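Local coordinates for fatty acid multifunctional protein (atmfp2) (Arabidopsis thaliana, PDB 2WTB) that hydrates long-chain enoyl-CoA and oxidises 3-hydroxyacyl-CoA of varied chain length in peroxisomal fatty acid beta-oxidation during seed germination, at residues G321-G326 with S452-M457; S388-D393 with E414-Q419; E401-K406 with S428-N433; L405-F410 with G436-S441. One frame throughout, in Å; residues are numbered along the deposited sequence.

Overall arrangement
All four contacts lie in the NAD-binding domain of the dehydrogenase part, a Rossmann-type unit built on an eight-stranded mixed sheet. Contact 1 closes the longest loop, and the other three are nested within it along the chain. Helix 403-416, which links strand 394-397 to strand 422-425, serves contacts 3, 4 and 2 in turn from its start to its end. Centres of contacts 3 and 4 are about 10 Å apart, those of 2 and 4 about 14 Å, and those of 2 and 3 about 21 Å. Contact 3 joins loops leaving parallel strands and contact 2 loops entering them, so together they tie this helix at both ends; contact 1 lies on contact 3's side of the sheet.

Contact 1 of 4, residues G321-G326 with S452-M457; sequences GLMGSG and SPAHIM
Van der Waals packing carries this contact, and Met323 provides its longest arm. With CG anti to the backbone N (chi1 -152°) and a bend at chi2, the thioether runs across to Ser452, where SD lies 3.7 Å from Ser452 CB. Its terminal methyl goes further, and Met323 CE reaches 3.3 Å from Ser452 N. The same methyl has Ala454 CB as a looser apolar neighbour. Leu322 joins at the margin through one branch, CD2 standing 3.6 Å from Ser452 OG.

Backbone against methyl is the second kind of packing. Gly326 has no side chain, so Ala454 CB settles directly on the main chain, 3.4 Å from Gly326 C. His455 follows beside it, its CB 4.1 Å from Gly326 O, while Ile456 CD1 from its own segment sits over the centre of the imidazole.

Between the segments there is only packing; helix and loop each have internal backbone bonds, and Ala454 O bonds Lys485 NZ. Pro453, entered through a cis peptide, offers one carbonyl oxygen to both Ile456 N and Met457 N, which curls the loop. On the helix, Ser325 N bonds Gly321 O at 3.1 Å; Gly321 and Gly324 fit the glycine-rich turn of a dinucleotide-binding Rossmann fold. The contact thus joins the first turn of helix 322-332 to the loop between strands 445-450 and 459-464, with Ser325 and His455 also touching helix 345-361.

Contact 2 of 4, residues S388-D393 with E414-Q419; sequences SFRDVD and EKYCPQ
The Phe389 ring is met at its edge, in its own plane, by Cys417 SG, which lies 5.3 Å from the ring centroid and 89° off the normal: a sulfur-aromatic contact made side-on. Tyr386 packs edge-to-face with the same phenyl ring. One face of the Arg390 guanidinium lies over the backbone of Tyr416, whose CA stands 3.7 Å above the plane, offset toward the rim. The guanidinium and the phenol ring are 68° apart, so they cross obliquely rather than stack, and Arg390 NH2 comes to 3.6 Å from Tyr416 CD1. Lys415 CD rests against one face of the Tyr416 ring, and Tyr386 meets that ring nearly parallel.

A bend at chi2 (-66°) brings the Arg390 chain back over the end of the helix, where its CD approaches Tyr416 O to 3.1 Å. Pro418 is the other wedge. Its CD lies 3.2 Å from Phe389 O, and its CG 3.5 Å from Val392 O, so the pyrrolidine fits against the carbonyls of a type I turn, Phe389 to Val392, closed by Val392 N to Phe389 O. Phe389 runs inward to strands 315-318 and 338-341. Such an arrangement is that of the side of a Rossmann sheet at the N-terminal ends of its parallel strands, where the turn entering strand 394-397 packs on the end of helix 403-416 as the chain leaves for strand 422-425.

Contact 3 of 4, residues E401-K406 with S428-N433; sequences ENISLK and STIDLN
Two loops leaving adjacent parallel strands of the Rossmann sheet, 394-397 and 422-425, meet here just before each starts a helix. Glu401 bridges them. Folded at chi2 (-64°), its side chain puts OE1 among three donors of the other loop. Thr429 OG1 gives the shortest bond, 2.8 Å to Glu401 OE1 along the anti lone pair. Ser428 N, at 3.3 Å from Glu401 OE1 and nearly straight (168°), and Thr429 N, at 3.1 Å from Glu401 OE1, arrive from above the carboxylate plane. Thr427 OG1 bonds the same oxygen.

Beneath this, Ile430 CD1 plugs into the start of helix 403-416, 3.6 Å from Ile403 CG1 and equally far from the aliphatic Lys406 CD. Asp431, at the N-cap of helix 432-435, accepts from Asn433 N through OD1 at 2.8 Å. Lys406 NZ is held by Glu397 OE2 and Ile400 O, with only a long salt bridge, 3.6 Å, to Glu401 OE2.

Through its bonds a single carboxylate oxygen ties the loop from Thr427 to Thr429, where Ser428 OG in turn bonds His449. Four donors on that oxygen and a lysine near the other would probably favour the ionised form of Glu401.

Contact 4 of 4, residues L405-F410 with G436-S441; sequences LKQQIF and GERTKS
Gly436 O is gripped by two bonds from a single residue, Thr439, neither of them short. Its N donates at 3.3 Å to Gly436 O, and its OG1 at 3.1 Å to that same oxygen, arriving from above the carbonyl plane; Gln442 NE2 adds a weak third. The hydroxyl reaches back because chi1 (77°) sets Thr439 OG1 in the crowded position between the backbone N and the carbonyl carbon, which in turn sends CG2 toward the helix, 3.1 Å from Phe410 O.

Gly436 to Thr439 form a type I turn directly after helix 432-435, on the way to strand 445-450 of the Rossmann sheet, and this turn lies along the flank of crossover helix 403-416. Phe410 points inward from that flank to Leu423, Ile435 and Ile445, with CB 4.3 Å from Thr439 CG2.

Along the outer side, Arg438 extends straight from CG to NE and crosses Gln407 at about a right angle. Gln407 CB and OE1 lie over one guanidinium face, CB 3.2 Å from Arg438 NH1. Gln408 N meets the guanidinium edge, 3.1 Å from Arg438 NH1, but both are donors and the pair is not a hydrogen bond. The Gln407 amide is anchored instead through NE2 to Lys434 O, and runs side by side with Glu437, NE2 3.6 Å from Glu437 CB. Further along the helix, Glu414 OE1 takes bonds from Lys440 N and Ser441 OG.

Contact 1 of 4, residues G321-G326 with S452-M457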
loop_
_atom_site.group_PDB
_atom_site.type_symbol
_atom_site.label_atom_id
_atom_site.label_comp_id
_atom_site.label_asym_id
_atom_site.label_seq_id
_atom_site.Cartn_x
_atom_site.Cartn_y
_atom_site.Cartn_z
ATOM N N GLY A 321 10.179 -22.251 13.395
ATOM C CA GLY A 321 9.665 -22.834 12.170
ATOM C C GLY A 321 9.676 -21.846 11.020
ATOM O O GLY A 321 10.454 -20.894 11.014
ATOM N N LEU A 322 8.807 -22.072 10.042
ATOM C CA LEU A 322 8.759 -21.218 8.862
ATOM C C LEU A 322 8.135 -19.868 9.191
ATOM O O LEU A 322 8.668 -18.821 8.823
ATOM C CB LEU A 322 7.996 -21.908 7.726
ATOM C CG LEU A 322 7.837 -21.130 6.416
ATOM C CD1 LEU A 322 7.845 -22.071 5.218
ATOM C CD2 LEU A 322 6.572 -20.279 6.430
ATOM N N MET A 323 7.008 -19.897 9.892
ATOM C CA MET A 323 6.307 -18.669 10.244
ATOM C C MET A 323 7.065 -17.889 11.317
ATOM O O MET A 323 7.138 -16.661 11.271
ATOM C CB MET A 323 4.885 -18.977 10.708
ATOM C CG MET A 323 3.915 -17.844 10.453
ATOM S SD MET A 323 3.878 -17.384 8.713
ATOM C CE MET A 323 2.877 -15.904 8.781
ATOM N N GLY A 324 7.631 -18.609 12.278
ATOM C CA GLY A 324 8.411 -17.989 13.334
ATOM C C GLY A 324 9.643 -17.282 12.801
ATOM O O GLY A 324 9.864 -16.106 13.090
ATOM N N SER A 325 10.447 -17.998 12.019
ATOM C CA SER A 325 11.668 -17.434 11.449
ATOM C C SER A 325 11.366 -16.195 10.613
ATOM O O SER A 325 12.206 -15.304 10.478
ATOM C CB SER A 325 12.408 -18.474 10.604
ATOM O OG SER A 325 11.656 -18.840 9.460
ATOM N N GLY A 326 10.162 -16.147 10.050
ATOM C CA GLY A 326 9.730 -15.001 9.273
ATOM C C GLY A 326 9.557 -13.768 10.139
ATOM O O GLY A 326 10.064 -12.694 9.813
ATOM N N SER A 452 2.456 -15.317 5.559
ATOM C CA SER A 452 3.702 -15.761 4.945
ATOM C C SER A 452 3.799 -15.266 3.505
ATOM O O SER A 452 2.812 -15.301 2.770
ATOM C CB SER A 452 3.801 -17.287 4.987
ATOM O OG SER A 452 5.031 -17.732 4.441
ATOM N N PRO A 453 4.990 -14.794 3.101
ATOM C CA PRO A 453 6.182 -14.661 3.949
ATOM C C PRO A 453 6.055 -13.497 4.931
ATOM O O PRO A 453 5.714 -12.383 4.531
ATOM C CB PRO A 453 7.305 -14.376 2.941
ATOM C CG PRO A 453 6.754 -14.766 1.610
ATOM C CD PRO A 453 5.292 -14.485 1.695
ATOM N N ALA A 454 6.341 -13.762 6.201
ATOM C CA ALA A 454 6.154 -12.773 7.260
ATOM C C ALA A 454 6.916 -11.469 7.027
ATOM O O ALA A 454 6.491 -10.407 7.484
ATOM C CB ALA A 454 6.528 -13.371 8.609
ATOM N N HIS A 455 8.037 -11.546 6.318
ATOM C CA HIS A 455 8.879 -10.369 6.125
ATOM C C HIS A 455 8.609 -9.625 4.816
ATOM O O HIS A 455 9.257 -8.620 4.527
ATOM C CB HIS A 455 10.366 -10.729 6.254
ATOM C CG HIS A 455 10.779 -11.921 5.446
ATOM N ND1 HIS A 455 11.750 -11.858 4.472
ATOM C CD2 HIS A 455 10.355 -13.206 5.474
ATOM C CE1 HIS A 455 11.909 -13.054 3.932
ATOM N NE2 HIS A 455 11.073 -13.889 4.521
ATOM N N ILE A 456 7.649 -10.113 4.036
ATOM C CA ILE A 456 7.290 -9.460 2.779
ATOM C C ILE A 456 5.846 -8.971 2.784
ATOM O O ILE A 456 5.564 -7.842 2.387
ATOM C CB ILE A 456 7.499 -10.386 1.561
ATOM C CG1 ILE A 456 8.989 -10.642 1.326
ATOM C CG2 ILE A 456 6.877 -9.777 0.315
ATOM C CD1 ILE A 456 9.572 -11.701 2.223
ATOM N N MET A 457 4.934 -9.827 3.231
ATOM C CA MET A 457 3.524 -9.469 3.282
ATOM C C MET A 457 3.335 -8.254 4.184
ATOM O O MET A 457 3.715 -8.280 5.354
ATOM C CB MET A 457 2.688 -10.646 3.782
ATOM C CG MET A 457 1.276 -10.681 3.226
ATOM S SD MET A 457 1.261 -10.768 1.424
ATOM C CE MET A 457 2.460 -12.067 1.133
#

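Contact 2 of 4, residues S388-D393 with E414-Q419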
loop_
_atom_site.group_PDB
_atom_site.type_symbol
_atom_site.label_atom_id
_atom_site.label_comp_id
_atom_site.label_asym_id
_atom_site.label_seq_id
_atom_site.Cartn_x
_atom_site.Cartn_y
_atom_site.Cartn_z
ATOM N N SER A 388 15.842 -16.608 29.764
ATOM C CA SER A 388 16.202 -15.426 28.993
ATOM C C SER A 388 14.966 -14.597 28.654
ATOM O O SER A 388 15.030 -13.670 27.848
ATOM C CB SER A 388 16.944 -15.829 27.719
ATOM O OG SER A 388 16.313 -16.932 27.092
ATOM N N PHE A 389 13.845 -14.936 29.281
ATOM C CA PHE A 389 12.589 -14.228 29.060
ATOM C C PHE A 389 12.315 -13.234 30.184
ATOM O O PHE A 389 11.335 -12.491 30.145
ATOM C CB PHE A 389 11.427 -15.218 28.955
ATOM C CG PHE A 389 11.373 -15.953 27.647
ATOM C CD1 PHE A 389 12.485 -16.619 27.162
ATOM C CD2 PHE A 389 10.203 -15.992 26.911
ATOM C CE1 PHE A 389 12.435 -17.299 25.961
ATOM C CE2 PHE A 389 10.146 -16.670 25.712
ATOM C CZ PHE A 389 11.262 -17.325 25.236
ATOM N N ARG A 390 13.191 -13.226 31.183
ATOM C CA ARG A 390 13.038 -12.342 32.331
ATOM C C ARG A 390 13.211 -10.880 31.935
ATOM O O ARG A 390 13.057 -9.982 32.761
ATOM C CB ARG A 390 14.058 -12.703 33.411
ATOM C CG ARG A 390 14.016 -14.157 33.842
ATOM C CD ARG A 390 12.710 -14.482 34.542
ATOM N NE ARG A 390 12.739 -15.807 35.155
ATOM C CZ ARG A 390 11.780 -16.287 35.939
ATOM N NH1 ARG A 390 10.710 -15.551 36.209
ATOM N NH2 ARG A 390 11.891 -17.502 36.455
ATOM N N ASP A 391 13.527 -10.647 30.667
ATOM C CA ASP A 391 13.851 -9.308 30.198
ATOM C C ASP A 391 13.011 -8.913 28.985
ATOM O O ASP A 391 13.092 -7.782 28.508
ATOM C CB ASP A 391 15.341 -9.235 29.850
ATOM C CG ASP A 391 15.839 -7.812 29.708
ATOM O OD1 ASP A 391 15.217 -6.901 30.294
ATOM O OD2 ASP A 391 16.857 -7.606 29.014
ATOM N N VAL A 392 12.202 -9.847 28.495
ATOM C CA VAL A 392 11.449 -9.635 27.260
ATOM C C VAL A 392 10.229 -8.736 27.455
ATOM O O VAL A 392 9.492 -8.876 28.429
ATOM C CB VAL A 392 10.998 -10.971 26.639
ATOM C CG1 VAL A 392 10.415 -10.737 25.257
ATOM C CG2 VAL A 392 12.165 -11.937 26.563
ATOM N N ASP A 393 10.025 -7.820 26.512
ATOM C CA ASP A 393 8.914 -6.874 26.573
ATOM C C ASP A 393 7.699 -7.351 25.780
ATOM O O ASP A 393 6.586 -6.867 25.987
ATOM C CB ASP A 393 9.356 -5.497 26.071
ATOM C CG ASP A 393 10.362 -4.837 26.993
ATOM O OD1 ASP A 393 10.479 -5.275 28.158
ATOM O OD2 ASP A 393 11.032 -3.877 26.557
ATOM N N GLU A 414 3.568 -16.821 31.044
ATOM C CA GLU A 414 3.086 -16.090 32.208
ATOM C C GLU A 414 4.005 -16.296 33.408
ATOM O O GLU A 414 4.085 -15.446 34.296
ATOM C CB GLU A 414 1.666 -16.539 32.556
ATOM C CG GLU A 414 1.065 -15.840 33.760
ATOM C CD GLU A 414 -0.252 -16.458 34.182
ATOM O OE1 GLU A 414 -1.209 -15.702 34.448
ATOM O OE2 GLU A 414 -0.334 -17.703 34.234
ATOM N N LYS A 415 4.705 -17.426 33.424
ATOM C CA LYS A 415 5.578 -17.770 34.539
ATOM C C LYS A 415 6.938 -17.076 34.460
ATOM O O LYS A 415 7.354 -16.407 35.406
ATOM C CB LYS A 415 5.770 -19.285 34.624
ATOM C CG LYS A 415 6.627 -19.734 35.797
ATOM C CD LYS A 415 6.889 -21.230 35.763
ATOM C CE LYS A 415 5.600 -22.025 35.884
ATOM N NZ LYS A 415 5.851 -23.492 35.812
ATOM N N TYR A 416 7.619 -17.232 33.328
ATOM C CA TYR A 416 8.993 -16.750 33.183
ATOM C C TYR A 416 9.100 -15.309 32.678
ATOM O O TYR A 416 10.184 -14.724 32.686
ATOM C CB TYR A 416 9.794 -17.681 32.266
ATOM C CG TYR A 416 9.861 -19.112 32.751
ATOM C CD1 TYR A 416 10.806 -19.503 33.690
ATOM C CD2 TYR A 416 8.981 -20.072 32.267
ATOM C CE1 TYR A 416 10.872 -20.811 34.136
ATOM C CE2 TYR A 416 9.039 -21.381 32.708
ATOM C CZ TYR A 416 9.986 -21.745 33.642
ATOM O OH TYR A 416 10.047 -23.048 34.084
ATOM N N CYS A 417 7.982 -14.739 32.241
ATOM C CA CYS A 417 7.985 -13.384 31.696
ATOM C C CYS A 417 7.705 -12.325 32.754
ATOM O O CYS A 417 7.152 -12.626 33.812
ATOM C CB CYS A 417 6.964 -13.254 30.562
ATOM S SG CYS A 417 7.491 -13.963 28.992
ATOM N N PRO A 418 8.105 -11.076 32.471
ATOM C CA PRO A 418 7.758 -9.917 33.301
ATOM C C PRO A 418 6.253 -9.663 33.271
ATOM O O PRO A 418 5.584 -10.068 32.318
ATOM C CB PRO A 418 8.500 -8.763 32.618
ATOM C CG PRO A 418 9.599 -9.416 31.844
ATOM C CD PRO A 418 9.043 -10.725 31.392
ATOM N N GLN A 419 5.735 -8.995 34.297
ATOM C CA GLN A 419 4.294 -8.798 34.439
ATOM C C GLN A 419 3.702 -7.885 33.367
ATOM O O GLN A 419 2.491 -7.885 33.143
ATOM C CB GLN A 419 3.969 -8.247 35.831
ATOM C CG GLN A 419 4.691 -8.960 36.962
ATOM C CD GLN A 419 4.509 -10.465 36.917
ATOM O OE1 GLN A 419 3.603 -10.974 36.256
ATOM N NE2 GLN A 419 5.370 -11.186 37.627
#

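Contact 3 of 4, residues E401-K406 with S428-N433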
loop_
_atom_site.group_PDB
_atom_site.type_symbol
_atom_site.label_atom_id
_atom_site.label_comp_id
_atom_site.label_asym_id
_atom_site.label_seq_id
_atom_site.Cartn_x
_atom_site.Cartn_y
_atom_site.Cartn_z
ATOM N N GLU A 401 -0.378 -25.484 15.058
ATOM C CA GLU A 401 -1.741 -25.217 15.505
ATOM C C GLU A 401 -2.265 -26.327 16.414
ATOM O O GLU A 401 -3.212 -27.033 16.068
ATOM C CB GLU A 401 -2.673 -25.022 14.306
ATOM C CG GLU A 401 -2.302 -23.837 13.425
ATOM C CD GLU A 401 -2.428 -22.507 14.145
ATOM O OE1 GLU A 401 -3.525 -22.215 14.668
ATOM O OE2 GLU A 401 -1.435 -21.750 14.183
ATOM N N ASN A 402 -1.638 -26.469 17.577
ATOM C CA ASN A 402 -2.049 -27.453 18.572
ATOM C C ASN A 402 -2.456 -26.772 19.875
ATOM O O ASN A 402 -1.624 -26.172 20.553
ATOM C CB ASN A 402 -0.918 -28.453 18.830
ATOM C CG ASN A 402 -1.222 -29.398 19.979
ATOM O OD1 ASN A 402 -2.351 -29.471 20.461
ATOM N ND2 ASN A 402 -0.208 -30.132 20.422
ATOM N N ILE A 403 -3.737 -26.871 20.219
ATOM C CA ILE A 403 -4.272 -26.209 21.408
ATOM C C ILE A 403 -3.561 -26.645 22.685
ATOM O O ILE A 403 -3.056 -25.813 23.440
ATOM C CB ILE A 403 -5.780 -26.472 21.571
ATOM C CG1 ILE A 403 -6.526 -26.119 20.283
ATOM C CG2 ILE A 403 -6.326 -25.683 22.752
ATOM C CD1 ILE A 403 -8.005 -26.437 20.327
ATOM N N SER A 404 -3.535 -27.952 22.924
ATOM C CA SER A 404 -2.876 -28.512 24.097
ATOM C C SER A 404 -1.487 -27.911 24.298
ATOM O O SER A 404 -1.110 -27.549 25.414
ATOM C CB SER A 404 -2.776 -30.033 23.969
ATOM O OG SER A 404 -1.976 -30.582 25.001
ATOM N N LEU A 405 -0.737 -27.801 23.206
ATOM C CA LEU A 405 0.632 -27.296 23.247
ATOM C C LEU A 405 0.698 -25.784 23.464
ATOM O O LEU A 405 1.537 -25.297 24.223
ATOM C CB LEU A 405 1.376 -27.690 21.968
ATOM C CG LEU A 405 2.721 -27.030 21.658
ATOM C CD1 LEU A 405 3.652 -27.056 22.859
ATOM C CD2 LEU A 405 3.367 -27.715 20.466
ATOM N N LYS A 406 -0.184 -25.043 22.797
ATOM C CA LYS A 406 -0.220 -23.588 22.943
ATOM C C LYS A 406 -0.600 -23.172 24.363
ATOM O O LYS A 406 0.021 -22.284 24.946
ATOM C CB LYS A 406 -1.186 -22.963 21.934
ATOM C CG LYS A 406 -0.591 -22.708 20.556
ATOM C CD LYS A 406 -1.678 -22.328 19.559
ATOM C CE LYS A 406 -1.123 -21.551 18.376
ATOM N NZ LYS A 406 -0.203 -22.364 17.542
ATOM N N SER A 428 -3.631 -19.019 13.949
ATOM C CA SER A 428 -4.449 -18.734 12.778
ATOM C C SER A 428 -5.792 -19.454 12.825
ATOM O O SER A 428 -6.771 -19.002 12.228
ATOM C CB SER A 428 -3.693 -19.121 11.505
ATOM O OG SER A 428 -4.393 -18.699 10.349
ATOM N N THR A 429 -5.837 -20.573 13.540
ATOM C CA THR A 429 -7.026 -21.418 13.553
ATOM C C THR A 429 -7.533 -21.701 14.963
ATOM O O THR A 429 -8.509 -22.428 15.141
ATOM C CB THR A 429 -6.754 -22.765 12.861
ATOM O OG1 THR A 429 -5.766 -23.491 13.603
ATOM C CG2 THR A 429 -6.253 -22.542 11.443
ATOM N N ILE A 430 -6.870 -21.130 15.963
ATOM C CA ILE A 430 -7.223 -21.411 17.348
ATOM C C ILE A 430 -7.725 -20.173 18.086
ATOM O O ILE A 430 -7.140 -19.094 17.989
ATOM C CB ILE A 430 -6.042 -22.042 18.114
ATOM C CG1 ILE A 430 -5.594 -23.330 17.419
ATOM C CG2 ILE A 430 -6.426 -22.320 19.558
ATOM C CD1 ILE A 430 -4.477 -24.059 18.132
ATOM N N ASP A 431 -8.822 -20.346 18.818
ATOM C CA ASP A 431 -9.422 -19.280 19.613
ATOM C C ASP A 431 -8.446 -18.750 20.665
ATOM O O ASP A 431 -8.006 -19.488 21.547
ATOM C CB ASP A 431 -10.701 -19.798 20.279
ATOM C CG ASP A 431 -11.284 -18.821 21.285
ATOM O OD1 ASP A 431 -10.879 -17.639 21.290
ATOM O OD2 ASP A 431 -12.157 -19.240 22.072
ATOM N N LEU A 432 -8.121 -17.465 20.568
ATOM C CA LEU A 432 -7.188 -16.827 21.494
ATOM C C LEU A 432 -7.581 -17.014 22.963
ATOM O O LEU A 432 -6.717 -17.104 23.837
ATOM C CB LEU A 432 -7.043 -15.337 21.171
ATOM C CG LEU A 432 -6.077 -14.940 20.052
ATOM C CD1 LEU A 432 -6.436 -15.627 18.753
ATOM C CD2 LEU A 432 -6.085 -13.441 19.866
ATOM N N ASN A 433 -8.881 -17.072 23.232
ATOM C CA ASN A 433 -9.362 -17.229 24.604
ATOM C C ASN A 433 -9.035 -18.584 25.224
ATOM O O ASN A 433 -8.922 -18.704 26.445
ATOM C CB ASN A 433 -10.864 -16.955 24.689
ATOM C CG ASN A 433 -11.181 -15.475 24.668
ATOM O OD1 ASN A 433 -12.098 -15.032 23.977
ATOM N ND2 ASN A 433 -10.411 -14.699 25.421
#

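Contact 4 of 4, residues L405-F410 with G436-S441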
loop_
_atom_site.group_PDB
_atom_site.type_symbol
_atom_site.label_atom_id
_atom_site.label_comp_id
_atom_site.label_asym_id
_atom_site.label_seq_id
_atom_site.Cartn_x
_atom_site.Cartn_y
_atom_site.Cartn_z
ATOM N N LEU A 405 -0.737 -27.801 23.206
ATOM C CA LEU A 405 0.632 -27.296 23.247
ATOM C C LEU A 405 0.698 -25.784 23.464
ATOM O O LEU A 405 1.537 -25.297 24.223
ATOM C CB LEU A 405 1.376 -27.690 21.968
ATOM C CG LEU A 405 2.721 -27.030 21.658
ATOM C CD1 LEU A 405 3.652 -27.056 22.859
ATOM C CD2 LEU A 405 3.367 -27.715 20.466
ATOM N N LYS A 406 -0.184 -25.043 22.797
ATOM C CA LYS A 406 -0.220 -23.588 22.943
ATOM C C LYS A 406 -0.600 -23.172 24.363
ATOM O O LYS A 406 0.021 -22.284 24.946
ATOM C CB LYS A 406 -1.186 -22.963 21.934
ATOM C CG LYS A 406 -0.591 -22.708 20.556
ATOM C CD LYS A 406 -1.678 -22.328 19.559
ATOM C CE LYS A 406 -1.123 -21.551 18.376
ATOM N NZ LYS A 406 -0.203 -22.364 17.542
ATOM N N GLN A 407 -1.624 -23.817 24.913
ATOM C CA GLN A 407 -2.057 -23.539 26.277
ATOM C C GLN A 407 -0.888 -23.656 27.246
ATOM O O GLN A 407 -0.788 -22.896 28.210
ATOM C CB GLN A 407 -3.174 -24.497 26.695
ATOM C CG GLN A 407 -4.552 -24.117 26.183
ATOM C CD GLN A 407 -5.600 -25.170 26.491
ATOM O OE1 GLN A 407 -5.291 -26.357 26.611
ATOM N NE2 GLN A 407 -6.850 -24.740 26.615
ATOM N N GLN A 408 -0.007 -24.616 26.979
ATOM C CA GLN A 408 1.139 -24.870 27.843
ATOM C C GLN A 408 2.205 -23.791 27.697
ATOM O O GLN A 408 2.831 -23.387 28.677
ATOM C CB GLN A 408 1.740 -26.248 27.548
ATOM C CG GLN A 408 2.940 -26.598 28.416
ATOM C CD GLN A 408 2.610 -26.602 29.896
ATOM O OE1 GLN A 408 1.481 -26.890 30.293
ATOM N NE2 GLN A 408 3.599 -26.281 30.724
ATOM N N ILE A 409 2.409 -23.327 26.470
ATOM C CA ILE A 409 3.398 -22.290 26.205
ATOM C C ILE A 409 3.045 -20.996 26.927
ATOM O O ILE A 409 3.920 -20.314 27.459
ATOM C CB ILE A 409 3.543 -22.017 24.697
ATOM C CG1 ILE A 409 4.063 -23.266 23.983
ATOM C CG2 ILE A 409 4.469 -20.833 24.453
ATOM C CD1 ILE A 409 4.435 -23.032 22.541
ATOM N N PHE A 410 1.759 -20.665 26.953
ATOM C CA PHE A 410 1.303 -19.448 27.619
ATOM C C PHE A 410 1.310 -19.584 29.139
ATOM O O PHE A 410 1.372 -18.586 29.862
ATOM C CB PHE A 410 -0.074 -19.027 27.102
ATOM C CG PHE A 410 -0.012 -18.179 25.868
ATOM C CD1 PHE A 410 -0.460 -16.870 25.887
ATOM C CD2 PHE A 410 0.526 -18.681 24.694
ATOM C CE1 PHE A 410 -0.394 -16.082 24.755
ATOM C CE2 PHE A 410 0.596 -17.898 23.559
ATOM C CZ PHE A 410 0.136 -16.597 23.591
ATOM N N GLY A 436 -5.020 -18.847 26.399
ATOM C CA GLY A 436 -4.701 -18.298 27.705
ATOM C C GLY A 436 -5.544 -18.879 28.826
ATOM O O GLY A 436 -5.716 -18.253 29.872
ATOM N N GLU A 437 -6.065 -20.081 28.607
ATOM C CA GLU A 437 -6.929 -20.736 29.581
ATOM C C GLU A 437 -6.236 -20.958 30.924
ATOM O O GLU A 437 -6.812 -20.689 31.979
ATOM C CB GLU A 437 -7.429 -22.074 29.031
ATOM C CG GLU A 437 -8.271 -22.875 30.011
ATOM C CD GLU A 437 -9.597 -22.207 30.327
ATOM O OE1 GLU A 437 -10.029 -21.331 29.546
ATOM O OE2 GLU A 437 -10.209 -22.562 31.357
ATOM N N ARG A 438 -5.000 -21.445 30.880
ATOM C CA ARG A 438 -4.282 -21.816 32.097
ATOM C C ARG A 438 -3.618 -20.630 32.801
ATOM O O ARG A 438 -2.889 -20.811 33.776
ATOM C CB ARG A 438 -3.236 -22.892 31.798
ATOM C CG ARG A 438 -3.796 -24.171 31.199
ATOM C CD ARG A 438 -2.804 -25.318 31.338
ATOM N NE ARG A 438 -3.256 -26.525 30.656
ATOM C CZ ARG A 438 -2.753 -26.968 29.508
ATOM N NH1 ARG A 438 -1.770 -26.304 28.914
ATOM N NH2 ARG A 438 -3.226 -28.076 28.956
ATOM N N THR A 439 -3.868 -19.422 32.310
ATOM C CA THR A 439 -3.271 -18.232 32.903
ATOM C C THR A 439 -4.330 -17.275 33.430
ATOM O O THR A 439 -5.530 -17.505 33.273
ATOM C CB THR A 439 -2.391 -17.472 31.892
ATOM O OG1 THR A 439 -3.224 -16.729 30.992
ATOM C CG2 THR A 439 -1.517 -18.440 31.103
ATOM N N LYS A 440 -3.874 -16.201 34.065
ATOM C CA LYS A 440 -4.756 -15.130 34.504
ATOM C C LYS A 440 -4.299 -13.825 33.874
ATOM O O LYS A 440 -4.434 -12.754 34.466
ATOM C CB LYS A 440 -4.746 -15.011 36.026
ATOM C CG LYS A 440 -5.387 -16.185 36.742
ATOM C CD LYS A 440 -5.347 -16.004 38.251
ATOM C CE LYS A 440 -5.940 -17.208 38.960
ATOM N NZ LYS A 440 -7.287 -17.542 38.421
ATOM N N SER A 441 -3.754 -13.926 32.666
ATOM C CA SER A 441 -3.201 -12.770 31.975
ATOM C C SER A 441 -3.994 -12.442 30.717
ATOM O O SER A 441 -3.422 -12.050 29.700
ATOM C CB SER A 441 -1.739 -13.031 31.612
ATOM O OG SER A 441 -1.016 -13.512 32.730
#